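Local coordinates for ATP phosphoribosyltransferase (Thermotoga maritima, PDB 1O63), which catalyses the first step of histidine biosynthesis, condensing ATP with 5-phosphoribose 1-diphosphate to give N'-(5'-phosphoribosyl)-ATP and diphosphate, at the interface of chains A and B. Residues are numbered along the deposited sequence; one frame, centred on the assembly and turned at random. Chains: chain A/B, ATP phosphoribosyltransferase.

The interface of chains A and B. Residues chain A 33-34, 43-44; chain B 133, 135-136, 139-140, 159.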
loop_
_atom_site.group_PDB
_atom_site.type_symbol
_atom_site.label_atom_id
_atom_site.label_comp_id
_atom_site.label_asym_id
_atom_site.label_seq_id
_atom_site.Cartn_x
_atom_site.Cartn_y
_atom_site.Cartn_z
ATOM N N ILE A 33 -11.657 12.040 -5.249
ATOM C CA ILE A 33 -11.321 12.153 -3.847
ATOM C C ILE A 33 -12.316 12.892 -2.985
ATOM O O ILE A 33 -12.146 12.870 -1.748
ATOM C CB ILE A 33 -9.926 12.813 -3.686
ATOM C CG1 ILE A 33 -10.020 14.264 -4.153
ATOM C CG2 ILE A 33 -8.870 12.036 -4.485
ATOM C CD1 ILE A 33 -8.755 15.071 -4.009
ATOM N N LEU A 34 -13.293 13.600 -3.537
ATOM C CA LEU A 34 -14.194 14.400 -2.677
ATOM C C LEU A 34 -15.622 14.445 -3.184
ATOM O O LEU A 34 -15.828 14.801 -4.349
ATOM C CB LEU A 34 -13.647 15.842 -2.637
ATOM C CG LEU A 34 -14.394 16.814 -1.721
ATOM C CD1 LEU A 34 -14.085 16.467 -0.260
ATOM C CD2 LEU A 34 -13.980 18.246 -2.018
ATOM N N PHE A 43 -14.678 12.504 2.249
ATOM C CA PHE A 43 -13.292 12.365 1.780
ATOM C C PHE A 43 -13.115 10.894 1.347
ATOM O O PHE A 43 -13.368 10.010 2.171
ATOM C CB PHE A 43 -12.349 12.724 2.910
ATOM C CG PHE A 43 -12.489 14.133 3.434
ATOM C CD1 PHE A 43 -12.563 14.361 4.809
ATOM C CD2 PHE A 43 -12.487 15.213 2.598
ATOM C CE1 PHE A 43 -12.652 15.670 5.273
ATOM C CE2 PHE A 43 -12.557 16.520 3.047
ATOM C CZ PHE A 43 -12.678 16.740 4.421
HETATM N N MSE A 44 -12.749 10.654 0.104
HETATM C CA MSE A 44 -12.589 9.273 -0.403
HETATM C C MSE A 44 -11.129 8.877 -0.294
HETATM O O MSE A 44 -10.281 9.511 -0.926
HETATM C CB MSE A 44 -13.056 9.213 -1.853
HETATM C CG MSE A 44 -14.410 9.873 -2.100
HETATM SE SE MSE A 44 -15.838 8.947 -1.189
HETATM C CE MSE A 44 -15.497 7.152 -1.756
ATOM N N SER B 133 -3.737 8.806 -2.764
ATOM C CA SER B 133 -4.535 10.012 -2.928
ATOM C C SER B 133 -4.038 11.128 -2.001
ATOM O O SER B 133 -4.828 11.807 -1.340
ATOM C CB SER B 133 -6.005 9.742 -2.647
ATOM O OG SER B 133 -6.622 8.982 -3.665
ATOM N N GLU B 135 -2.878 14.017 -2.712
ATOM C CA GLU B 135 -3.327 15.363 -3.063
ATOM C C GLU B 135 -4.559 15.787 -2.270
ATOM O O GLU B 135 -4.776 16.997 -2.081
ATOM C CB GLU B 135 -3.574 15.507 -4.554
ATOM C CG GLU B 135 -4.822 14.807 -5.090
ATOM C CD GLU B 135 -4.598 13.318 -5.318
ATOM O OE1 GLU B 135 -3.498 12.800 -5.080
ATOM O OE2 GLU B 135 -5.547 12.663 -5.788
ATOM N N LEU B 136 -5.310 14.868 -1.691
ATOM C CA LEU B 136 -6.461 15.242 -0.860
ATOM C C LEU B 136 -6.061 15.850 0.474
ATOM O O LEU B 136 -6.850 16.642 1.037
ATOM C CB LEU B 136 -7.378 14.039 -0.626
ATOM C CG LEU B 136 -8.585 14.309 0.307
ATOM C CD1 LEU B 136 -9.562 15.259 -0.375
ATOM C CD2 LEU B 136 -9.254 12.997 0.675
ATOM N N ILE B 139 -6.352 19.730 0.617
ATOM C CA ILE B 139 -7.750 20.125 0.386
ATOM C C ILE B 139 -8.567 19.959 1.654
ATOM O O ILE B 139 -9.364 20.802 2.077
ATOM C CB ILE B 139 -8.334 19.303 -0.782
ATOM C CG1 ILE B 139 -7.902 19.814 -2.133
ATOM C CG2 ILE B 139 -9.882 19.324 -0.731
ATOM C CD1 ILE B 139 -6.504 20.227 -2.383
ATOM N N ALA B 140 -8.310 18.862 2.368
ATOM C CA ALA B 140 -9.022 18.516 3.582
ATOM C C ALA B 140 -8.498 19.203 4.817
ATOM O O ALA B 140 -9.047 19.045 5.920
ATOM C CB ALA B 140 -8.996 16.991 3.747
ATOM N N ASN B 159 -6.142 20.034 -8.795
ATOM C CA ASN B 159 -6.451 20.230 -7.385
ATOM C C ASN B 159 -5.819 21.497 -6.846
ATOM O O ASN B 159 -5.588 21.674 -5.641
ATOM C CB ASN B 159 -5.944 18.996 -6.609
ATOM C CG ASN B 159 -6.792 17.771 -6.994
ATOM O OD1 ASN B 159 -7.962 17.739 -6.595
ATOM N ND2 ASN B 159 -6.287 16.854 -7.782
#
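Strands 34-37 and 40-45 of chain A, with A:Ile33 just ahead of the first, pack against the short helix 136-140 of chain B and the loop leading into it. A:Ile33 is the most buried residue of the patch, with 103 Å² of its surface hidden by chain B. Its CG1 is tucked in between the main-chain N and C (chi1 67°) and the branch then runs extended, so that the side chain passes B:Leu136 head to tail, its CD1 3.7 Å from CD1 of that leucine. The same methyl reaches OD1, the amide oxygen of B:Asn159, at 3.8 Å. The other branch, CG2, lies beside the carboxylate oxygen OE2 of B:Glu135, 3.6 Å away; the glutamate chain is bent at chi2 (-81°). B:Leu136, with CG anti to its backbone N (chi1 177°), crosses A:Phe43 at about a right angle and sets CD2 3.8 Å from CB of A:Phe43. One turn on, the B:Ala140 methyl CB caps a face of the phenyl ring in a CH-pi contact, 3.9 Å from the centroid and shifted toward the CE2-CZ rim. An alanine in place of A:Phe43 would remove this ring face and would probably loosen the seat of the helix end. No hydrogen bond or salt bridge crosses the patch, which probably rests on apolar burial. Repeated by the two-fold, it helps join the two HisG copies, a pairing that probably also serves the HisG-HisZ heteromultimer.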